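Local coordinates for protein hyperpolarization-activated (Ih) channel (Strongylocentrotus purpuratus, PDB 2PTM) that probably forms a voltage-gated potassium channel opened by hyperpolarization, binding cyclic nucleotide through a cytoplasmic C-terminal domain, at residues I145-R150 and L168-F173; Q120-I125 and K158-C163; R8-K13 and G44-E49. One frame throughout, in Å; residues are numbered along the deposited sequence.

Contacts 1 and 2 both lie in the cyclic nucleotide-binding domain and both touch the bound cyclic AMP, yet their centres are about 21 Å apart and they differ in chemistry. Contact 1 is buried and apolar, a short helix packed on a strand-to-helix junction. Contact 2 is partly buried and held mainly by polar bonds, as a pair of antiparallel strands and the loops at their ends. Helix 145-149 of contact 1 is followed in the chain by strand 156-159 of contact 2, then by strand 163-169, which returns to contact 1. Contact 3 is a surface contact in the N-terminal helical region, its centre about 32 Å from that of contact 1, and is built from aromatic and thioether packing.

Contact 1: I145-R150 and L168-F173; sequences ICLLTR and LSVQHF. With CMP (adenosine-3',5'-cyclic-monophosphate), chain C.
Leu147 lies over one face of the Phe173 ring, and two of its atoms mark the position. Its CB stands 3.9 Å from the centroid of the Phe173 ring, 19° off the ring normal, a CH-pi contact. The methyl CD1 of Leu147 sits nearer the rim of the same face, 3.6 Å from Phe173 CG. The other methyl turns to the start of the next helix, Leu147 CD2 being 3.8 Å from Val170 CB. Leu148 uses the edge instead: its CD2 lies in the ring plane, 3.6 Å from Phe173 CZ, and the two side chains run at about a right angle. Phe173 CB points toward helix 145-149, and chi1 of 176° sets CG anti to the backbone N.

Behind this first shell, Ser169 OG accepts a nearly straight bond from His172 N at 3.2 Å, an N-cap bond at the first turn of the helix that carries Val170 and Phe173. Met115 of strand 114-118 touches both Leu147 and Phe173, while Met187 of helix 181-192 touches Leu148 and Phe173. Leu147 and Leu148 thus join helix 145-149 to the helix that follows the beta roll.

The ligand lies at the beginning of helix 145-149. Cys146 N donates to the cyclic AMP phosphate oxygen O2P at 3.0 Å (N-H...O angle 162°), and Ile145 N adds a weak bond to O3' at 3.4 Å. Gly143 N, Glu144 OE1, Arg153 NH1 and Val154 N also bond the ligand. Amides at a helix start gripping the cyclic phosphate are typical of the phosphate-binding cassette of cyclic nucleotide-binding domains.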
loop_
_atom_site.group_PDB
_atom_site.type_symbol
_atom_site.label_atom_id
_atom_site.label_comp_id
_atom_site.label_asym_id
_atom_site.label_seq_id
_atom_site.Cartn_x
_atom_site.Cartn_y
_atom_site.Cartn_z
ATOM N N ILE A 145 20.626 4.941 19.049
ATOM C CA ILE A 145 20.858 6.287 19.587
ATOM C C ILE A 145 20.075 7.308 18.782
ATOM O O ILE A 145 19.341 8.135 19.333
ATOM C CB ILE A 145 22.357 6.701 19.553
ATOM C CG1 ILE A 145 23.230 5.739 20.350
ATOM C CG2 ILE A 145 22.518 8.114 20.074
ATOM C CD1 ILE A 145 22.698 5.440 21.683
ATOM N N CYS A 146 20.234 7.235 17.465
ATOM C CA CYS A 146 19.560 8.137 16.534
ATOM C C CYS A 146 18.035 8.098 16.688
ATOM O O CYS A 146 17.358 9.112 16.537
ATOM C CB CYS A 146 19.957 7.744 15.111
ATOM S SG CYS A 146 19.295 8.758 13.822
ATOM N N LEU A 147 17.492 6.922 16.984
ATOM C CA LEU A 147 16.046 6.780 17.185
ATOM C C LEU A 147 15.589 7.422 18.490
ATOM O O LEU A 147 14.441 7.849 18.614
ATOM C CB LEU A 147 15.635 5.305 17.178
ATOM C CG LEU A 147 15.982 4.490 15.931
ATOM C CD1 LEU A 147 15.231 3.181 15.954
ATOM C CD2 LEU A 147 15.626 5.274 14.694
ATOM N N LEU A 148 16.480 7.460 19.470
ATOM C CA LEU A 148 16.164 8.059 20.763
ATOM C C LEU A 148 16.264 9.582 20.722
ATOM O O LEU A 148 15.448 10.281 21.325
ATOM C CB LEU A 148 17.075 7.491 21.860
ATOM C CG LEU A 148 16.891 6.011 22.205
ATOM C CD1 LEU A 148 18.047 5.492 23.068
ATOM C CD2 LEU A 148 15.553 5.793 22.894
ATOM N N THR A 149 17.256 10.095 20.001
ATOM C CA THR A 149 17.493 11.535 19.943
ATOM C C THR A 149 16.750 12.193 18.787
ATOM O O THR A 149 16.546 13.405 18.781
ATOM C CB THR A 149 18.979 11.845 19.742
ATOM O OG1 THR A 149 19.380 11.397 18.442
ATOM C CG2 THR A 149 19.820 11.156 20.799
ATOM N N ARG A 150 16.361 11.389 17.806
ATOM C CA ARG A 150 15.787 11.899 16.564
ATOM C C ARG A 150 16.749 12.874 15.882
ATOM O O ARG A 150 16.328 13.774 15.150
ATOM C CB ARG A 150 14.431 12.556 16.829
ATOM C CG ARG A 150 13.450 11.647 17.551
ATOM C CD ARG A 150 12.314 12.433 18.186
ATOM N NE ARG A 150 11.499 11.586 19.053
ATOM C CZ ARG A 150 11.756 11.366 20.340
ATOM N NH1 ARG A 150 12.807 11.938 20.915
ATOM N NH2 ARG A 150 10.962 10.577 21.053
ATOM N N LEU A 168 14.275 -3.024 13.586
ATOM C CA LEU A 168 13.015 -2.481 14.071
ATOM C C LEU A 168 12.933 -1.040 13.574
ATOM O O LEU A 168 13.804 -0.231 13.887
ATOM C CB LEU A 168 13.007 -2.486 15.603
ATOM C CG LEU A 168 11.691 -2.227 16.328
ATOM C CD1 LEU A 168 10.713 -3.371 16.077
ATOM C CD2 LEU A 168 11.986 -2.079 17.825
ATOM N N SER A 169 11.892 -0.715 12.811
ATOM C CA SER A 169 11.764 0.607 12.203
ATOM C C SER A 169 11.527 1.672 13.265
ATOM O O SER A 169 11.123 1.357 14.378
ATOM C CB SER A 169 10.593 0.612 11.225
ATOM O OG SER A 169 9.373 0.533 11.941
ATOM N N VAL A 170 11.770 2.932 12.924
ATOM C CA VAL A 170 11.572 4.008 13.895
ATOM C C VAL A 170 10.109 4.053 14.356
ATOM O O VAL A 170 9.826 4.294 15.529
ATOM C CB VAL A 170 12.056 5.382 13.359
ATOM C CG1 VAL A 170 11.457 5.671 11.998
ATOM C CG2 VAL A 170 11.735 6.505 14.354
ATOM N N GLN A 171 9.177 3.789 13.446
ATOM C CA GLN A 171 7.764 3.799 13.821
ATOM C C GLN A 171 7.438 2.699 14.827
ATOM O O GLN A 171 6.777 2.957 15.828
ATOM C CB GLN A 171 6.854 3.702 12.590
ATOM C CG GLN A 171 7.544 3.132 11.364
ATOM C CD GLN A 171 8.315 4.188 10.588
ATOM O OE1 GLN A 171 7.828 5.306 10.381
ATOM N NE2 GLN A 171 9.519 3.838 10.147
ATOM N N HIS A 172 7.910 1.482 14.568
ATOM C CA HIS A 172 7.668 0.368 15.486
ATOM C C HIS A 172 8.426 0.535 16.804
ATOM O O HIS A 172 7.914 0.192 17.868
ATOM C CB HIS A 172 8.043 -0.970 14.837
ATOM C CG HIS A 172 7.262 -1.284 13.598
ATOM N ND1 HIS A 172 5.915 -1.011 13.475
ATOM C CD2 HIS A 172 7.632 -1.869 12.433
ATOM C CE1 HIS A 172 5.492 -1.402 12.285
ATOM N NE2 HIS A 172 6.515 -1.924 11.632
ATOM N N PHE A 173 9.658 1.029 16.709
ATOM C CA PHE A 173 10.488 1.343 17.869
ATOM C C PHE A 173 9.721 2.255 18.822
ATOM O O PHE A 173 9.589 1.965 20.019
ATOM C CB PHE A 173 11.779 2.013 17.383
ATOM C CG PHE A 173 12.706 2.474 18.479
ATOM C CD1 PHE A 173 13.688 1.631 18.980
ATOM C CD2 PHE A 173 12.625 3.766 18.975
ATOM C CE1 PHE A 173 14.563 2.061 19.969
ATOM C CE2 PHE A 173 13.493 4.205 19.970
ATOM C CZ PHE A 173 14.466 3.348 20.469
HETATM P P CMP C . 23.271 5.341 16.077
HETATM O O1P CMP C . 23.937 6.723 16.364
HETATM O O2P CMP C . 21.843 5.324 15.800
HETATM O "O5'" CMP C . 24.251 4.757 14.943
HETATM C "C5'" CMP C . 25.493 4.133 15.166
HETATM C "C4'" CMP C . 25.461 3.150 16.328
HETATM O "O4'" CMP C . 26.723 2.766 16.862
HETATM C "C3'" CMP C . 24.852 3.872 17.506
HETATM O "O3'" CMP C . 23.605 4.468 17.401
HETATM C "C2'" CMP C . 25.058 2.952 18.711
HETATM O "O2'" CMP C . 24.178 1.843 18.597
HETATM C "C1'" CMP C . 26.455 2.401 18.262
HETATM N N9 CMP C . 27.519 2.932 19.063
HETATM C C8 CMP C . 28.086 4.231 19.054
HETATM N N7 CMP C . 29.109 4.355 19.916
HETATM C C5 CMP C . 29.218 3.106 20.537
HETATM C C6 CMP C . 30.065 2.563 21.546
HETATM N N6 CMP C . 31.057 3.324 22.110
HETATM N N1 CMP C . 29.877 1.267 21.941
HETATM C C2 CMP C . 28.905 0.537 21.349
HETATM N N3 CMP C . 28.034 0.903 20.383
HETATM C C4 CMP C . 28.232 2.186 19.997
#

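Contact 2: Q120-I125 and K158-C163; sequences QGIVDI and KCETYC. With CMP (adenosine-3',5'-cyclic-monophosphate), chain C.
Thr161 OG1 is bonded twice: it accepts from Ile122 N at 3.1 Å (N-H...O angle 153°), and donates to Tyr162 O at 2.8 Å from above the plane of that carbonyl. The hydroxyl is placed between the backbone N and carbonyl carbon (chi1 63°), and Gly121 CA passes 3.4 Å from Thr161 OG1. A CB on Gly121 would collide with Cys163 SG, and its backbone angles alone call for glycine. Further on, Glu160 N donates to Ile122 O at 2.8 Å. Asp124 and Lys158 form an antiparallel hydrogen-bonded pair, Asp124 N giving a bond of 2.8 Å to Lys158 O and Lys158 N returning one to Asp124 O; Val123 and Cys159 form the adjoining non-hydrogen-bonded pair.

On the Asp124 and Lys158 face two carboxylates meet, Asp124 OD2 lying 2.8 Å from Glu160 OE1 with their planes turned 66° apart. Such closeness of like charges would probably raise the proton affinity of one of them; Asp124 OD1 is hydrogen-bonded to Ser135 OG. On the Val123 and Cys159 face, Val123 CG1 rests 3.8 Å from Cys163 SG.

The pair forms the middle of an antiparallel sheet, strand 156-159 lying next to strand 104-106 and strand 123-126 next to strand 132-136, with Ile125 touching the adenine of cyclic AMP.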
loop_
_atom_site.group_PDB
_atom_site.type_symbol
_atom_site.label_atom_id
_atom_site.label_comp_id
_atom_site.label_asym_id
_atom_site.label_seq_id
_atom_site.Cartn_x
_atom_site.Cartn_y
_atom_site.Cartn_z
ATOM N N GLN A 120 23.565 -13.049 14.303
ATOM C CA GLN A 120 24.919 -13.566 14.167
ATOM C C GLN A 120 25.801 -12.637 13.363
ATOM O O GLN A 120 25.359 -12.057 12.380
ATOM C CB GLN A 120 24.899 -14.962 13.552
ATOM C CG GLN A 120 24.769 -16.047 14.616
ATOM C CD GLN A 120 24.954 -17.434 14.062
ATOM O OE1 GLN A 120 25.904 -18.136 14.418
ATOM N NE2 GLN A 120 24.044 -17.845 13.187
ATOM N N GLY A 121 27.047 -12.485 13.798
ATOM C CA GLY A 121 27.999 -11.704 13.045
ATOM C C GLY A 121 28.777 -10.759 13.939
ATOM O O GLY A 121 28.502 -10.625 15.132
ATOM N N ILE A 122 29.751 -10.097 13.342
ATOM C CA ILE A 122 30.581 -9.134 14.060
ATOM C C ILE A 122 30.593 -7.833 13.275
ATOM O O ILE A 122 30.816 -7.844 12.066
ATOM C CB ILE A 122 32.021 -9.641 14.181
ATOM C CG1 ILE A 122 32.051 -10.945 14.987
ATOM C CG2 ILE A 122 32.894 -8.576 14.811
ATOM C CD1 ILE A 122 33.398 -11.618 15.007
ATOM N N VAL A 123 30.334 -6.719 13.954
ATOM C CA VAL A 123 30.424 -5.404 13.330
ATOM C C VAL A 123 31.402 -4.521 14.100
ATOM O O VAL A 123 31.626 -4.730 15.296
ATOM C CB VAL A 123 29.037 -4.706 13.238
ATOM C CG1 VAL A 123 28.066 -5.574 12.470
ATOM C CG2 VAL A 123 28.491 -4.410 14.624
ATOM N N ASP A 124 32.003 -3.562 13.397
ATOM C CA ASP A 124 32.870 -2.565 14.017
ATOM C C ASP A 124 32.116 -1.254 14.141
ATOM O O ASP A 124 31.412 -0.858 13.212
ATOM C CB ASP A 124 34.109 -2.320 13.154
ATOM C CG ASP A 124 35.090 -3.473 13.191
ATOM O OD1 ASP A 124 35.110 -4.235 14.183
ATOM O OD2 ASP A 124 35.858 -3.605 12.222
ATOM N N ILE A 125 32.261 -0.591 15.289
ATOM C CA ILE A 125 31.724 0.750 15.491
ATOM C C ILE A 125 32.848 1.746 15.200
ATOM O O ILE A 125 33.853 1.766 15.902
ATOM C CB ILE A 125 31.228 0.940 16.948
ATOM C CG1 ILE A 125 30.243 -0.177 17.341
ATOM C CG2 ILE A 125 30.623 2.329 17.145
ATOM C CD1 ILE A 125 29.062 -0.315 16.420
ATOM N N LYS A 158 30.192 -1.100 10.474
ATOM C CA LYS A 158 30.688 -1.832 9.312
ATOM C C LYS A 158 30.796 -3.306 9.640
ATOM O O LYS A 158 31.375 -3.672 10.655
ATOM C CB LYS A 158 32.065 -1.300 8.905
ATOM C CG LYS A 158 32.650 -1.882 7.614
ATOM C CD LYS A 158 33.999 -1.220 7.319
ATOM C CE LYS A 158 34.540 -1.614 5.933
ATOM N NZ LYS A 158 35.932 -1.124 5.733
ATOM N N CYS A 159 30.253 -4.156 8.773
ATOM C CA CYS A 159 30.315 -5.598 8.985
ATOM C C CYS A 159 31.721 -6.168 8.789
ATOM O O CYS A 159 32.378 -5.890 7.783
ATOM C CB CYS A 159 29.376 -6.308 8.021
ATOM S SG CYS A 159 27.661 -5.899 8.274
ATOM N N GLU A 160 32.165 -6.990 9.735
ATOM C CA GLU A 160 33.422 -7.710 9.582
ATOM C C GLU A 160 33.153 -9.046 8.892
ATOM O O GLU A 160 33.947 -9.490 8.082
ATOM C CB GLU A 160 34.109 -7.942 10.940
ATOM C CG GLU A 160 34.731 -6.707 11.567
ATOM C CD GLU A 160 36.115 -6.412 11.018
ATOM O OE1 GLU A 160 37.030 -6.167 11.828
ATOM O OE2 GLU A 160 36.291 -6.442 9.778
ATOM N N THR A 161 32.017 -9.668 9.211
ATOM C CA THR A 161 31.681 -10.995 8.713
ATOM C C THR A 161 30.359 -10.869 7.976
ATOM O O THR A 161 29.823 -9.773 7.869
ATOM C CB THR A 161 31.470 -11.971 9.878
ATOM O OG1 THR A 161 30.359 -11.530 10.669
ATOM C CG2 THR A 161 32.711 -12.046 10.775
ATOM N N TYR A 162 29.832 -11.973 7.457
ATOM C CA TYR A 162 28.422 -11.989 7.090
ATOM C C TYR A 162 27.643 -11.731 8.374
ATOM O O TYR A 162 27.995 -12.268 9.427
ATOM C CB TYR A 162 28.023 -13.347 6.493
ATOM C CG TYR A 162 28.174 -13.392 4.994
ATOM C CD1 TYR A 162 29.407 -13.644 4.411
ATOM C CD2 TYR A 162 27.081 -13.159 4.160
ATOM C CE1 TYR A 162 29.551 -13.674 3.035
ATOM C CE2 TYR A 162 27.211 -13.178 2.794
ATOM C CZ TYR A 162 28.451 -13.436 2.232
ATOM O OH TYR A 162 28.588 -13.458 0.870
ATOM N N CYS A 163 26.591 -10.919 8.297
ATOM C CA CYS A 163 25.789 -10.607 9.477
ATOM C C CYS A 163 24.330 -10.864 9.202
ATOM O O CYS A 163 23.811 -10.468 8.163
ATOM C CB CYS A 163 25.970 -9.146 9.908
ATOM S SG CYS A 163 27.628 -8.803 10.554
HETATM P P CMP C . 23.271 5.341 16.077
HETATM O O1P CMP C . 23.937 6.723 16.364
HETATM O O2P CMP C . 21.843 5.324 15.800
HETATM O "O5'" CMP C . 24.251 4.757 14.943
HETATM C "C5'" CMP C . 25.493 4.133 15.166
HETATM C "C4'" CMP C . 25.461 3.150 16.328
HETATM O "O4'" CMP C . 26.723 2.766 16.862
HETATM C "C3'" CMP C . 24.852 3.872 17.506
HETATM O "O3'" CMP C . 23.605 4.468 17.401
HETATM C "C2'" CMP C . 25.058 2.952 18.711
HETATM O "O2'" CMP C . 24.178 1.843 18.597
HETATM C "C1'" CMP C . 26.455 2.401 18.262
HETATM N N9 CMP C . 27.519 2.932 19.063
HETATM C C8 CMP C . 28.086 4.231 19.054
HETATM N N7 CMP C . 29.109 4.355 19.916
HETATM C C5 CMP C . 29.218 3.106 20.537
HETATM C C6 CMP C . 30.065 2.563 21.546
HETATM N N6 CMP C . 31.057 3.324 22.110
HETATM N N1 CMP C . 29.877 1.267 21.941
HETATM C C2 CMP C . 28.905 0.537 21.349
HETATM N N3 CMP C . 28.034 0.903 20.383
HETATM C C4 CMP C . 28.232 2.186 19.997
HETATM O O HOH W 1 34.251 -4.080 9.755
#

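Contact 3: R8-K13 and G44-E49; sequences RQYREK and GKMFDE
Met46 reaches across to helix 5-23 and meets Gln9, Tyr10 and Lys13 in succession. Its CB lies 3.8 Å from Gln9 CG, where the two side chains run at about a right angle. The next atom, Met46 CG, approaches the edge of the Tyr10 ring in its plane, 4.0 Å from Tyr10 CD1. The sulfur SD rests 3.7 Å from Lys13 CB. A bend at chi3 (93°) then sets the terminal methyl CE 4.0 Å from Lys13 CG.

The Tyr10 ring is also covered on one face. Gly44 CA stands 3.4 Å from the ring centroid and only 8° off the normal, a CH-pi contact over the centre. Tyr10 CB is 3.3 Å from Gly44 O. The backbone angles of Gly44 would jam a CB against the preceding carbonyl, which calls for glycine. An alanine in place of Tyr10 keeps the CB contact but removes the ring that Gly44 CA and Met46 CG rest on, and would probably open a gap between helix and loop.

Lys13 NZ forms a salt bridge to Glu55 of a third subunit, and Glu49 OE2 is hydrogen-bonded to Tyr20 OH of a second subunit, so both segments border subunit interfaces of the tetramer, consistent with a C-linker. Tyr10 also touches Glu39 and Tyr42 of helix 28-42. The segment 44-49 joins that helix to helix 50-55, and here it lies against helix 5-23.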
loop_
_atom_site.group_PDB
_atom_site.type_symbol
_atom_site.label_atom_id
_atom_site.label_comp_id
_atom_site.label_asym_id
_atom_site.label_seq_id
_atom_site.Cartn_x
_atom_site.Cartn_y
_atom_site.Cartn_z
ATOM N N ARG A 8 12.430 -24.761 -6.548
ATOM C CA ARG A 8 12.051 -24.236 -7.856
ATOM C C ARG A 8 11.954 -22.716 -7.806
ATOM O O ARG A 8 12.362 -22.024 -8.736
ATOM C CB ARG A 8 10.723 -24.846 -8.315
ATOM N N GLN A 9 11.414 -22.207 -6.705
ATOM C CA GLN A 9 11.272 -20.774 -6.506
ATOM C C GLN A 9 12.638 -20.099 -6.610
ATOM O O GLN A 9 12.767 -19.031 -7.212
ATOM C CB GLN A 9 10.656 -20.498 -5.133
ATOM C CG GLN A 9 10.217 -19.057 -4.908
ATOM C CD GLN A 9 8.797 -18.800 -5.372
ATOM O OE1 GLN A 9 8.082 -19.722 -5.767
ATOM N NE2 GLN A 9 8.376 -17.540 -5.320
ATOM N N TYR A 10 13.652 -20.741 -6.030
ATOM C CA TYR A 10 15.012 -20.187 -5.967
ATOM C C TYR A 10 15.734 -20.222 -7.312
ATOM O O TYR A 10 16.397 -19.256 -7.691
ATOM C CB TYR A 10 15.839 -20.936 -4.923
ATOM C CG TYR A 10 17.288 -20.502 -4.839
ATOM C CD1 TYR A 10 17.684 -19.514 -3.954
ATOM C CD2 TYR A 10 18.260 -21.093 -5.638
ATOM C CE1 TYR A 10 19.009 -19.117 -3.867
ATOM C CE2 TYR A 10 19.584 -20.705 -5.560
ATOM C CZ TYR A 10 19.949 -19.715 -4.674
ATOM O OH TYR A 10 21.266 -19.332 -4.596
ATOM N N ARG A 11 15.624 -21.348 -8.015
ATOM C CA ARG A 11 16.235 -21.484 -9.330
ATOM C C ARG A 11 15.579 -20.489 -10.276
ATOM O O ARG A 11 16.247 -19.847 -11.087
ATOM C CB ARG A 11 16.076 -22.915 -9.853
ATOM N N GLU A 12 14.260 -20.379 -10.157
ATOM C CA GLU A 12 13.477 -19.390 -10.884
ATOM C C GLU A 12 14.110 -18.018 -10.695
ATOM O O GLU A 12 14.559 -17.381 -11.648
ATOM C CB GLU A 12 12.052 -19.365 -10.324
ATOM C CG GLU A 12 10.971 -19.002 -11.324
ATOM C CD GLU A 12 10.548 -20.188 -12.174
ATOM O OE1 GLU A 12 9.402 -20.186 -12.675
ATOM O OE2 GLU A 12 11.361 -21.125 -12.332
ATOM N N LYS A 13 14.138 -17.581 -9.442
ATOM C CA LYS A 13 14.686 -16.286 -9.059
ATOM C C LYS A 13 16.096 -16.051 -9.598
ATOM O O LYS A 13 16.371 -15.019 -10.209
ATOM C CB LYS A 13 14.700 -16.178 -7.533
ATOM C CG LYS A 13 14.963 -14.788 -6.991
ATOM C CD LYS A 13 13.710 -13.931 -7.048
ATOM C CE LYS A 13 13.620 -13.160 -8.351
ATOM N NZ LYS A 13 14.837 -12.343 -8.600
ATOM N N GLY A 44 19.468 -21.885 -1.604
ATOM C CA GLY A 44 18.860 -22.709 -2.635
ATOM C C GLY A 44 17.366 -22.912 -2.491
ATOM O O GLY A 44 16.759 -23.673 -3.241
ATOM N N LYS A 45 16.762 -22.226 -1.530
ATOM C CA LYS A 45 15.338 -22.385 -1.285
ATOM C C LYS A 45 14.705 -21.063 -0.893
ATOM O O LYS A 45 15.196 -20.370 -0.004
ATOM C CB LYS A 45 15.097 -23.429 -0.193
ATOM C CG LYS A 45 15.427 -24.853 -0.616
ATOM C CD LYS A 45 15.310 -25.824 0.550
ATOM C CE LYS A 45 15.425 -27.267 0.082
ATOM N NZ LYS A 45 15.235 -28.233 1.202
ATOM N N MET A 46 13.620 -20.711 -1.570
ATOM C CA MET A 46 12.876 -19.515 -1.220
ATOM C C MET A 46 11.433 -19.842 -0.880
ATOM O O MET A 46 10.607 -20.077 -1.762
ATOM C CB MET A 46 12.928 -18.482 -2.345
ATOM C CG MET A 46 14.303 -17.889 -2.571
ATOM S SD MET A 46 14.308 -16.721 -3.933
ATOM C CE MET A 46 14.016 -15.175 -3.080
ATOM N N PHE A 47 11.147 -19.869 0.414
ATOM C CA PHE A 47 9.782 -19.928 0.893
ATOM C C PHE A 47 9.293 -18.485 0.876
ATOM O O PHE A 47 9.851 -17.655 0.156
ATOM C CB PHE A 47 9.757 -20.518 2.299
ATOM C CG PHE A 47 10.641 -21.726 2.460
ATOM C CD1 PHE A 47 11.990 -21.583 2.750
ATOM C CD2 PHE A 47 10.126 -23.003 2.315
ATOM C CE1 PHE A 47 12.808 -22.692 2.896
ATOM C CE2 PHE A 47 10.938 -24.114 2.465
ATOM C CZ PHE A 47 12.280 -23.958 2.752
ATOM N N ASP A 48 8.264 -18.170 1.653
ATOM C CA ASP A 48 7.785 -16.789 1.709
ATOM C C ASP A 48 7.666 -16.286 3.145
ATOM O O ASP A 48 8.244 -15.257 3.504
ATOM C CB ASP A 48 6.444 -16.646 0.979
ATOM C CG ASP A 48 6.078 -15.196 0.707
ATOM O OD1 ASP A 48 6.701 -14.294 1.306
ATOM O OD2 ASP A 48 5.164 -14.957 -0.111
ATOM N N GLU A 49 6.912 -17.029 3.953
ATOM C CA GLU A 49 6.629 -16.672 5.343
ATOM C C GLU A 49 5.633 -15.518 5.457
ATOM O O GLU A 49 4.708 -15.574 6.266
ATOM C CB GLU A 49 7.908 -16.357 6.122
ATOM C CG GLU A 49 7.683 -16.198 7.617
ATOM C CD GLU A 49 8.951 -15.846 8.370
ATOM O OE1 GLU A 49 9.817 -15.161 7.788
ATOM O OE2 GLU A 49 9.078 -16.248 9.544
#